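Local coordinates for protein putative nucleoside-diphosphate-sugar epimerase (Staphylococcus aureus subsp. aureus, PDB 3E48) that is of unknown function but, as a putative nucleoside-diphosphate-sugar epimerase of the NAD(P)H-binding Rossmann class, probably binds a dinucleotide cofactor, at residues 139-147 / 169-177; 76-87 / 116-127. All coordinates share one frame; numbering follows the deposited sequence.

Contact 1 (139-147 / 169-177); sequences RMAMYMDPL and INYITRNDI
D145 OD2 accepts a hydrogen bond from each of two waters, one of which accepts from N175 N and the other from R174 NH1. The direct ion pair is long, D145 OD2 to R174 NH1 being 3.9 Å, so this carboxylate oxygen meets the guanidinium chiefly through water. The other oxygen is tied to backbone: R174 N donates to D145 OD1 at 2.9 Å with an N-H...O angle of 152°, arriving on the syn side. Both backbone N-H groups belong to the first turn of the helix beginning at R174, for which T173 is the N-cap, its OG1 accepting from D176 N; the helix end probably favours a negative D145. R174 runs extended from CG to NE across the Y143 ring. Its NE lies 3.6 Å above the ring plane, over the centre, and has no hydrogen-bonding partner in the model. The planes of ring and guanidinium are 49° apart, a cation-pi contact without flat stacking. I177 CD1 comes to the edge of the same ring, 3.4 Å from Y143 CE1.

Before the helix, the segments form a parallel strand pair of the Rossmann-type sheet, with M142 bridged to Y171 and Y143 to I172. M142 N donates to N170 O at 3.1 Å, and I172 N returns to M142 O at 2.9 Å. M144 N donates to I172 O, completing the Y143-I172 bridge. Selenomethionine M142 and Y171 lie side by side in a Met-aromatic contact, selenium SE 3.5 Å from Y171 CE1 and oblique to the ring; the bend at chi3 (-67°) carries CE toward I169 CG2. N170 turns its amide to strand 194-203, where G199 N donates to OD1. L12 of helix 11-22 packs against both Y143 and I177.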
loop_
_atom_site.group_PDB
_atom_site.type_symbol
_atom_site.label_atom_id
_atom_site.label_comp_id
_atom_site.label_asym_id
_atom_site.label_seq_id
_atom_site.Cartn_x
_atom_site.Cartn_y
_atom_site.Cartn_z
ATOM N N ARG B 139 12.696 -5.683 -0.411
ATOM C CA ARG B 139 12.382 -4.770 -1.502
ATOM C C ARG B 139 13.575 -4.703 -2.448
ATOM O O ARG B 139 14.719 -4.636 -2.004
ATOM C CB ARG B 139 12.036 -3.386 -0.936
ATOM C CG ARG B 139 10.733 -3.402 -0.137
ATOM C CD ARG B 139 10.538 -2.167 0.744
ATOM N NE ARG B 139 10.326 -0.948 -0.030
ATOM C CZ ARG B 139 11.223 0.025 -0.151
ATOM N NH1 ARG B 139 12.400 -0.076 0.455
ATOM N NH2 ARG B 139 10.940 1.100 -0.876
HETATM N N MSE B 140 13.315 -4.752 -3.748
HETATM C CA MSE B 140 14.401 -4.698 -4.716
HETATM C C MSE B 140 14.359 -3.440 -5.576
HETATM O O MSE B 140 13.285 -2.879 -5.824
HETATM C CB MSE B 140 14.367 -5.942 -5.615
HETATM C CG MSE B 140 13.159 -6.022 -6.528
HETATM SE SE MSE B 140 13.010 -7.733 -7.448
HETATM C CE MSE B 140 11.099 -7.939 -7.314
ATOM N N ALA B 141 15.536 -2.999 -6.017
ATOM C CA ALA B 141 15.652 -1.827 -6.881
ATOM C C ALA B 141 15.348 -2.272 -8.314
ATOM O O ALA B 141 14.947 -3.415 -8.528
ATOM C CB ALA B 141 17.060 -1.234 -6.779
HETATM N N MSE B 142 15.538 -1.382 -9.287
HETATM C CA MSE B 142 15.239 -1.687 -10.691
HETATM C C MSE B 142 16.257 -2.594 -11.396
HETATM O O MSE B 142 17.458 -2.359 -11.327
HETATM C CB MSE B 142 15.087 -0.377 -11.481
HETATM C CG MSE B 142 14.504 -0.553 -12.881
HETATM SE SE MSE B 142 14.338 1.121 -13.857
HETATM C CE MSE B 142 12.970 1.981 -12.784
ATOM N N TYR B 143 15.772 -3.623 -12.089
ATOM C CA TYR B 143 16.665 -4.542 -12.798
ATOM C C TYR B 143 17.545 -3.860 -13.842
ATOM O O TYR B 143 17.066 -3.050 -14.637
ATOM C CB TYR B 143 15.880 -5.629 -13.538
ATOM C CG TYR B 143 14.974 -6.492 -12.702
ATOM C CD1 TYR B 143 15.442 -7.135 -11.557
ATOM C CD2 TYR B 143 13.654 -6.720 -13.097
ATOM C CE1 TYR B 143 14.621 -7.990 -10.827
ATOM C CE2 TYR B 143 12.829 -7.571 -12.377
ATOM C CZ TYR B 143 13.318 -8.202 -11.246
ATOM O OH TYR B 143 12.506 -9.054 -10.539
HETATM N N MSE B 144 18.826 -4.216 -13.861
HETATM C CA MSE B 144 19.748 -3.672 -14.860
HETATM C C MSE B 144 19.613 -4.495 -16.135
HETATM O O MSE B 144 19.786 -3.983 -17.237
HETATM C CB MSE B 144 21.204 -3.809 -14.407
HETATM C CG MSE B 144 21.708 -2.760 -13.456
HETATM SE SE MSE B 144 23.541 -3.148 -12.972
HETATM C CE MSE B 144 23.702 -1.837 -11.560
ATOM N N ASP B 145 19.311 -5.777 -15.958
ATOM C CA ASP B 145 19.220 -6.726 -17.060
ATOM C C ASP B 145 18.525 -6.273 -18.351
ATOM O O ASP B 145 19.074 -6.440 -19.440
ATOM C CB ASP B 145 18.607 -8.035 -16.544
ATOM C CG ASP B 145 19.376 -8.604 -15.365
ATOM O OD1 ASP B 145 19.411 -7.947 -14.300
ATOM O OD2 ASP B 145 19.958 -9.700 -15.495
ATOM N N PRO B 146 17.324 -5.684 -18.252
ATOM C CA PRO B 146 16.590 -5.224 -19.437
ATOM C C PRO B 146 17.376 -4.278 -20.349
ATOM O O PRO B 146 17.091 -4.173 -21.545
ATOM C CB PRO B 146 15.359 -4.551 -18.834
ATOM C CG PRO B 146 15.127 -5.351 -17.591
ATOM C CD PRO B 146 16.525 -5.470 -17.031
ATOM N N LEU B 147 18.362 -3.592 -19.787
ATOM C CA LEU B 147 19.156 -2.653 -20.567
ATOM C C LEU B 147 19.939 -3.305 -21.704
ATOM O O LEU B 147 20.148 -2.684 -22.745
ATOM C CB LEU B 147 20.116 -1.882 -19.651
ATOM C CG LEU B 147 19.438 -0.966 -18.624
ATOM C CD1 LEU B 147 20.477 -0.353 -17.703
ATOM C CD2 LEU B 147 18.658 0.119 -19.357
ATOM N N ILE B 169 17.824 7.038 -10.545
ATOM C CA ILE B 169 17.164 5.755 -10.329
ATOM C C ILE B 169 18.160 4.701 -9.880
ATOM O O ILE B 169 19.223 4.539 -10.488
ATOM C CB ILE B 169 16.473 5.250 -11.623
ATOM C CG1 ILE B 169 15.308 6.170 -12.001
ATOM C CG2 ILE B 169 15.944 3.835 -11.425
ATOM C CD1 ILE B 169 14.742 5.931 -13.376
ATOM N N ASN B 170 17.827 3.981 -8.818
ATOM C CA ASN B 170 18.737 2.953 -8.349
ATOM C C ASN B 170 18.483 1.652 -9.101
ATOM O O ASN B 170 17.344 1.195 -9.232
ATOM C CB ASN B 170 18.607 2.747 -6.843
ATOM C CG ASN B 170 19.719 1.885 -6.289
ATOM O OD1 ASN B 170 19.644 0.662 -6.335
ATOM N ND2 ASN B 170 20.768 2.522 -5.782
ATOM N N TYR B 171 19.576 1.081 -9.602
ATOM C CA TYR B 171 19.570 -0.149 -10.391
ATOM C C TYR B 171 20.377 -1.257 -9.736
ATOM O O TYR B 171 21.337 -0.990 -9.019
ATOM C CB TYR B 171 20.203 0.100 -11.756
ATOM C CG TYR B 171 19.344 0.815 -12.761
ATOM C CD1 TYR B 171 18.528 0.097 -13.634
ATOM C CD2 TYR B 171 19.386 2.203 -12.881
ATOM C CE1 TYR B 171 17.781 0.739 -14.610
ATOM C CE2 TYR B 171 18.638 2.861 -13.853
ATOM C CZ TYR B 171 17.839 2.120 -14.716
ATOM O OH TYR B 171 17.101 2.756 -15.688
ATOM N N ILE B 172 20.009 -2.499 -10.033
ATOM C CA ILE B 172 20.709 -3.668 -9.499
ATOM C C ILE B 172 20.435 -4.869 -10.423
ATOM O O ILE B 172 19.364 -4.960 -11.027
ATOM C CB ILE B 172 20.244 -3.963 -8.043
ATOM C CG1 ILE B 172 21.035 -5.136 -7.459
ATOM C CG2 ILE B 172 18.743 -4.262 -8.017
ATOM C CD1 ILE B 172 20.782 -5.359 -5.980
ATOM N N THR B 173 21.401 -5.776 -10.552
ATOM C CA THR B 173 21.220 -6.941 -11.419
ATOM C C THR B 173 20.336 -7.983 -10.749
ATOM O O THR B 173 20.197 -8.000 -9.524
ATOM C CB THR B 173 22.560 -7.646 -11.758
ATOM O OG1 THR B 173 23.124 -8.197 -10.563
ATOM C CG2 THR B 173 23.543 -6.681 -12.389
ATOM N N ARG B 174 19.730 -8.848 -11.555
ATOM C CA ARG B 174 18.904 -9.906 -10.996
ATOM C C ARG B 174 19.840 -10.837 -10.240
ATOM O O ARG B 174 19.485 -11.368 -9.192
ATOM C CB ARG B 174 18.180 -10.696 -12.089
ATOM C CG ARG B 174 17.094 -9.926 -12.812
ATOM C CD ARG B 174 16.053 -10.871 -13.382
ATOM N NE ARG B 174 15.029 -10.147 -14.123
ATOM C CZ ARG B 174 15.117 -9.834 -15.410
ATOM N NH1 ARG B 174 16.184 -10.190 -16.111
ATOM N NH2 ARG B 174 14.144 -9.146 -15.991
ATOM N N ASN B 175 21.040 -11.038 -10.779
ATOM C CA ASN B 175 22.007 -11.904 -10.119
ATOM C C ASN B 175 22.258 -11.439 -8.686
ATOM O O ASN B 175 22.279 -12.250 -7.755
ATOM C CB ASN B 175 23.331 -11.924 -10.887
ATOM C CG ASN B 175 24.397 -12.747 -10.184
ATOM O OD1 ASN B 175 24.227 -13.947 -9.966
ATOM N ND2 ASN B 175 25.500 -12.103 -9.818
ATOM N N ASP B 176 22.439 -10.132 -8.500
ATOM C CA ASP B 176 22.683 -9.599 -7.162
ATOM C C ASP B 176 21.460 -9.683 -6.254
ATOM O O ASP B 176 21.590 -9.907 -5.046
ATOM C CB ASP B 176 23.192 -8.154 -7.232
ATOM C CG ASP B 176 24.648 -8.069 -7.674
ATOM O OD1 ASP B 176 25.371 -9.086 -7.573
ATOM O OD2 ASP B 176 25.079 -6.983 -8.104
ATOM N N ILE B 177 20.269 -9.504 -6.819
ATOM C CA ILE B 177 19.062 -9.608 -6.011
ATOM C C ILE B 177 19.004 -11.047 -5.518
ATOM O O ILE B 177 18.772 -11.302 -4.338
ATOM C CB ILE B 177 17.802 -9.301 -6.843
ATOM C CG1 ILE B 177 17.761 -7.805 -7.161
ATOM C CG2 ILE B 177 16.544 -9.741 -6.082
ATOM C CD1 ILE B 177 16.708 -7.429 -8.166
HETATM O O HOH W 1 21.829 -10.560 -13.572
HETATM O O HOH W 2 18.303 -11.957 -15.638
#

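Contact 2 (76-87 / 116-127); sequences IHPSFKRIPEVE and HMSPYFGYASRL
R82 lays its aliphatic chain across Y120, beginning with CB at 3.8 Å from Y120 CD1. CG follows at 3.5 Å from Y120 CE1. CD is then seated over the middle of the ring, 3.3 Å from the centroid of Y120 and 6° off the ring normal, a close CH-pi contact. A bend at chi3 (-64°) turns NE toward I76 O, to which it donates at 2.7 Å in the carbonyl plane; NH2 reaches the same oxygen weakly. With the guanidinium held in this way, CE of selenomethionine M117 rests on one of its faces, 3.3 Å from R82 CZ, while NH1 has F121 CZ at the guanidinium edge, the two planes 87° apart.

The contact joins helices 79-82 and 84-96 to helix 118-131; E85 and Y120 reach F71 of the Rossmann-type sheet, and the second subunit lies close by. F80 packs on Y123 of the second subunit, and R126 NE donates to D109 O of that subunit. Further along, I83 CG2 lies off-centre against the face of Y123, whose OH donates to E87 OE2 at 2.6 Å, on the anti side of the carboxylate. V86 CG2 meets L127 CD2. At the other end S79 OG donates to H116 O at 3.1 Å, on a lone pair, and weakly accepts from Y120 N, close to the start of helix 118-131.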
loop_
_atom_site.group_PDB
_atom_site.type_symbol
_atom_site.label_atom_id
_atom_site.label_comp_id
_atom_site.label_asym_id
_atom_site.label_seq_id
_atom_site.Cartn_x
_atom_site.Cartn_y
_atom_site.Cartn_z
ATOM N N ILE B 76 1.107 -9.557 -13.495
ATOM C CA ILE B 76 -0.272 -9.194 -13.808
ATOM C C ILE B 76 -0.553 -7.742 -13.428
ATOM O O ILE B 76 -0.081 -7.261 -12.397
ATOM C CB ILE B 76 -1.270 -10.100 -13.049
ATOM C CG1 ILE B 76 -1.119 -11.557 -13.512
ATOM C CG2 ILE B 76 -2.696 -9.602 -13.252
ATOM C CD1 ILE B 76 -1.371 -11.774 -14.991
ATOM N N HIS B 77 -1.321 -7.044 -14.261
ATOM C CA HIS B 77 -1.674 -5.651 -13.994
ATOM C C HIS B 77 -3.125 -5.406 -14.406
ATOM O O HIS B 77 -3.681 -6.158 -15.206
ATOM C CB HIS B 77 -0.749 -4.704 -14.768
ATOM C CG HIS B 77 -0.803 -4.883 -16.253
ATOM N ND1 HIS B 77 -0.308 -6.002 -16.887
ATOM C CD2 HIS B 77 -1.312 -4.093 -17.228
ATOM C CE1 HIS B 77 -0.510 -5.895 -18.188
ATOM N NE2 HIS B 77 -1.118 -4.745 -18.422
ATOM N N PRO B 78 -3.767 -4.369 -13.844
ATOM C CA PRO B 78 -3.246 -3.415 -12.861
ATOM C C PRO B 78 -3.254 -4.019 -11.455
ATOM O O PRO B 78 -3.430 -5.229 -11.298
ATOM C CB PRO B 78 -4.203 -2.233 -12.997
ATOM C CG PRO B 78 -5.497 -2.909 -13.272
ATOM C CD PRO B 78 -5.116 -3.973 -14.285
ATOM N N SER B 79 -3.083 -3.177 -10.438
ATOM C CA SER B 79 -3.056 -3.647 -9.054
ATOM C C SER B 79 -4.267 -4.467 -8.611
ATOM O O SER B 79 -4.117 -5.487 -7.935
ATOM C CB SER B 79 -2.877 -2.467 -8.094
ATOM O OG SER B 79 -1.584 -1.897 -8.230
ATOM N N PHE B 80 -5.467 -4.035 -8.986
ATOM C CA PHE B 80 -6.674 -4.747 -8.579
ATOM C C PHE B 80 -6.684 -6.197 -9.047
ATOM O O PHE B 80 -7.194 -7.078 -8.355
ATOM C CB PHE B 80 -7.924 -4.047 -9.116
ATOM C CG PHE B 80 -9.208 -4.609 -8.574
ATOM C CD1 PHE B 80 -9.602 -4.345 -7.265
ATOM C CD2 PHE B 80 -10.019 -5.419 -9.365
ATOM C CE1 PHE B 80 -10.785 -4.877 -6.753
ATOM C CE2 PHE B 80 -11.204 -5.955 -8.862
ATOM C CZ PHE B 80 -11.587 -5.684 -7.554
ATOM N N LYS B 81 -6.125 -6.441 -10.225
ATOM C CA LYS B 81 -6.090 -7.786 -10.773
ATOM C C LYS B 81 -5.017 -8.665 -10.140
ATOM O O LYS B 81 -5.150 -9.888 -10.131
ATOM C CB LYS B 81 -5.889 -7.734 -12.288
ATOM C CG LYS B 81 -7.133 -7.303 -13.058
ATOM C CD LYS B 81 -6.905 -7.351 -14.567
ATOM C CE LYS B 81 -6.396 -8.717 -15.016
ATOM N NZ LYS B 81 -7.326 -9.827 -14.657
ATOM N N ARG B 82 -3.966 -8.055 -9.599
ATOM C CA ARG B 82 -2.899 -8.842 -8.991
ATOM C C ARG B 82 -3.141 -9.139 -7.503
ATOM O O ARG B 82 -2.681 -10.155 -6.994
ATOM C CB ARG B 82 -1.544 -8.143 -9.176
ATOM C CG ARG B 82 -0.356 -9.050 -8.875
ATOM C CD ARG B 82 0.974 -8.313 -8.869
ATOM N NE ARG B 82 1.336 -7.742 -10.165
ATOM C CZ ARG B 82 2.483 -7.111 -10.403
ATOM N NH1 ARG B 82 3.374 -6.976 -9.431
ATOM N NH2 ARG B 82 2.742 -6.606 -11.607
ATOM N N ILE B 83 -3.870 -8.263 -6.816
ATOM C CA ILE B 83 -4.178 -8.432 -5.394
ATOM C C ILE B 83 -4.533 -9.846 -4.919
ATOM O O ILE B 83 -4.039 -10.298 -3.887
ATOM C CB ILE B 83 -5.345 -7.496 -4.970
ATOM C CG1 ILE B 83 -4.904 -6.046 -5.090
ATOM C CG2 ILE B 83 -5.785 -7.808 -3.546
ATOM C CD1 ILE B 83 -3.657 -5.731 -4.304
ATOM N N PRO B 84 -5.409 -10.555 -5.646
ATOM C CA PRO B 84 -5.786 -11.913 -5.226
ATOM C C PRO B 84 -4.578 -12.804 -4.936
ATOM O O PRO B 84 -4.640 -13.726 -4.125
ATOM C CB PRO B 84 -6.620 -12.408 -6.403
ATOM C CG PRO B 84 -7.313 -11.138 -6.852
ATOM C CD PRO B 84 -6.168 -10.149 -6.845
ATOM N N GLU B 85 -3.482 -12.491 -5.608
ATOM C CA GLU B 85 -2.212 -13.187 -5.476
ATOM C C GLU B 85 -1.756 -13.267 -4.020
ATOM O O GLU B 85 -1.475 -14.351 -3.485
ATOM C CB GLU B 85 -1.199 -12.392 -6.266
ATOM C CG GLU B 85 0.055 -13.058 -6.615
ATOM C CD GLU B 85 0.796 -12.222 -7.612
ATOM O OE1 GLU B 85 1.607 -11.360 -7.203
ATOM O OE2 GLU B 85 0.523 -12.411 -8.807
ATOM N N VAL B 86 -1.673 -12.100 -3.391
ATOM C CA VAL B 86 -1.228 -12.009 -2.006
ATOM C C VAL B 86 -2.291 -12.533 -1.056
ATOM O O VAL B 86 -1.966 -13.088 -0.013
ATOM C CB VAL B 86 -0.861 -10.548 -1.621
ATOM C CG1 VAL B 86 -2.085 -9.651 -1.701
ATOM C CG2 VAL B 86 -0.259 -10.518 -0.222
ATOM N N GLU B 87 -3.561 -12.352 -1.408
ATOM C CA GLU B 87 -4.625 -12.866 -0.560
ATOM C C GLU B 87 -4.472 -14.381 -0.513
ATOM O O GLU B 87 -4.569 -14.982 0.550
ATOM C CB GLU B 87 -6.007 -12.517 -1.122
ATOM C CG GLU B 87 -6.461 -11.074 -0.906
ATOM C CD GLU B 87 -6.730 -10.737 0.550
ATOM O OE1 GLU B 87 -7.167 -11.628 1.306
ATOM O OE2 GLU B 87 -6.528 -9.571 0.942
ATOM N N HIS B 116 2.144 2.494 -11.361
ATOM C CA HIS B 116 0.873 1.779 -11.400
ATOM C C HIS B 116 0.748 0.581 -10.477
ATOM O O HIS B 116 -0.359 0.230 -10.073
ATOM C CB HIS B 116 0.569 1.337 -12.831
ATOM C CG HIS B 116 0.014 2.426 -13.694
ATOM N ND1 HIS B 116 0.267 3.761 -13.470
ATOM C CD2 HIS B 116 -0.757 2.369 -14.808
ATOM C CE1 HIS B 116 -0.325 4.483 -14.408
ATOM N NE2 HIS B 116 -0.950 3.662 -15.231
HETATM N N MSE B 117 1.861 -0.066 -10.147
HETATM C CA MSE B 117 1.771 -1.219 -9.263
HETATM C C MSE B 117 2.039 -0.877 -7.804
HETATM O O MSE B 117 2.071 -1.771 -6.959
HETATM C CB MSE B 117 2.724 -2.331 -9.719
HETATM C CG MSE B 117 2.486 -2.824 -11.147
HETATM SE SE MSE B 117 0.650 -3.309 -11.544
HETATM C CE MSE B 117 0.391 -4.562 -10.090
ATOM N N SER B 118 2.221 0.402 -7.480
ATOM C CA SER B 118 2.477 0.734 -6.080
ATOM C C SER B 118 1.342 0.273 -5.147
ATOM O O SER B 118 1.606 -0.190 -4.039
ATOM C CB SER B 118 2.747 2.240 -5.899
ATOM O OG SER B 118 1.589 3.014 -6.093
ATOM N N PRO B 119 0.070 0.373 -5.585
ATOM C CA PRO B 119 -1.015 -0.068 -4.700
ATOM C C PRO B 119 -0.850 -1.536 -4.294
ATOM O O PRO B 119 -1.078 -1.903 -3.139
ATOM C CB PRO B 119 -2.269 0.157 -5.545
ATOM C CG PRO B 119 -1.887 1.310 -6.419
ATOM C CD PRO B 119 -0.477 0.936 -6.834
ATOM N N TYR B 120 -0.454 -2.372 -5.252
ATOM C CA TYR B 120 -0.260 -3.793 -4.975
ATOM C C TYR B 120 0.807 -4.020 -3.917
ATOM O O TYR B 120 0.595 -4.778 -2.972
ATOM C CB TYR B 120 0.141 -4.551 -6.244
ATOM C CG TYR B 120 0.621 -5.966 -5.974
ATOM C CD1 TYR B 120 -0.287 -7.000 -5.733
ATOM C CD2 TYR B 120 1.986 -6.266 -5.929
ATOM C CE1 TYR B 120 0.149 -8.297 -5.458
ATOM C CE2 TYR B 120 2.432 -7.562 -5.651
ATOM C CZ TYR B 120 1.508 -8.569 -5.418
ATOM O OH TYR B 120 1.935 -9.857 -5.155
ATOM N N PHE B 121 1.950 -3.363 -4.065
ATOM C CA PHE B 121 3.033 -3.555 -3.108
ATOM C C PHE B 121 2.721 -2.969 -1.742
ATOM O O PHE B 121 3.106 -3.534 -0.718
ATOM C CB PHE B 121 4.334 -3.000 -3.683
ATOM C CG PHE B 121 4.860 -3.817 -4.826
ATOM C CD1 PHE B 121 5.338 -5.107 -4.603
ATOM C CD2 PHE B 121 4.820 -3.330 -6.125
ATOM C CE1 PHE B 121 5.767 -5.908 -5.662
ATOM C CE2 PHE B 121 5.246 -4.119 -7.198
ATOM C CZ PHE B 121 5.720 -5.413 -6.964
ATOM N N GLY B 122 2.018 -1.842 -1.714
ATOM C CA GLY B 122 1.652 -1.272 -0.433
ATOM C C GLY B 122 0.688 -2.221 0.259
ATOM O O GLY B 122 0.791 -2.467 1.459
ATOM N N TYR B 123 -0.256 -2.759 -0.508
ATOM C CA TYR B 123 -1.247 -3.683 0.020
ATOM C C TYR B 123 -0.617 -4.974 0.531
ATOM O O TYR B 123 -0.969 -5.459 1.607
ATOM C CB TYR B 123 -2.273 -3.990 -1.070
ATOM C CG TYR B 123 -3.456 -4.824 -0.638
ATOM C CD1 TYR B 123 -3.371 -6.217 -0.562
ATOM C CD2 TYR B 123 -4.686 -4.220 -0.367
ATOM C CE1 TYR B 123 -4.490 -6.991 -0.237
ATOM C CE2 TYR B 123 -5.803 -4.980 -0.040
ATOM C CZ TYR B 123 -5.702 -6.361 0.019
ATOM O OH TYR B 123 -6.826 -7.098 0.309
ATOM N N ALA B 124 0.315 -5.523 -0.246
ATOM C CA ALA B 124 0.997 -6.765 0.109
ATOM C C ALA B 124 1.724 -6.672 1.451
ATOM O O ALA B 124 1.562 -7.535 2.321
ATOM C CB ALA B 124 1.983 -7.146 -0.994
ATOM N N SER B 125 2.530 -5.627 1.613
ATOM C CA SER B 125 3.284 -5.426 2.848
ATOM C C SER B 125 2.341 -5.387 4.046
ATOM O O SER B 125 2.548 -6.078 5.049
ATOM C CB SER B 125 4.085 -4.119 2.764
ATOM O OG SER B 125 4.822 -3.884 3.949
ATOM N N ARG B 126 1.294 -4.580 3.938
ATOM C CA ARG B 126 0.331 -4.461 5.027
ATOM C C ARG B 126 -0.440 -5.756 5.283
ATOM O O ARG B 126 -0.654 -6.132 6.437
ATOM C CB ARG B 126 -0.615 -3.294 4.731
ATOM C CG ARG B 126 0.155 -1.984 4.688
ATOM C CD ARG B 126 -0.605 -0.836 4.049
ATOM N NE ARG B 126 0.134 0.412 4.246
ATOM C CZ ARG B 126 1.278 0.719 3.639
ATOM N NH1 ARG B 126 1.832 -0.123 2.771
ATOM N NH2 ARG B 126 1.894 1.860 3.929
ATOM N N LEU B 127 -0.840 -6.455 4.222
ATOM C CA LEU B 127 -1.572 -7.702 4.416
ATOM C C LEU B 127 -0.704 -8.691 5.192
ATOM O O LEU B 127 -1.193 -9.401 6.071
ATOM C CB LEU B 127 -1.987 -8.322 3.080
ATOM C CG LEU B 127 -3.002 -9.475 3.180
ATOM C CD1 LEU B 127 -4.347 -8.940 3.699
ATOM C CD2 LEU B 127 -3.178 -10.124 1.820
HETATM O O HOH W 3 -3.152 -0.166 -10.056
#

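Contact 2 closes before contact 1 opens along the chain, and helix 118-131 of contact 2 is followed directly by strand 134-143 of contact 1. Their centres are 20 Å apart and their nearest atoms about 6 Å apart, without touching. Strand 100-106 relates them: it pairs with M140 of contact 1, while F103 and Y106 meet the Y120 and F121 side chains of contact 2. Contact 2 borders the second subunit, whereas no other chain touches contact 1. Contact 1 instead adjoins helix 11-22, which follows the glycine-rich loop that, as in relatives, probably binds the dinucleotide.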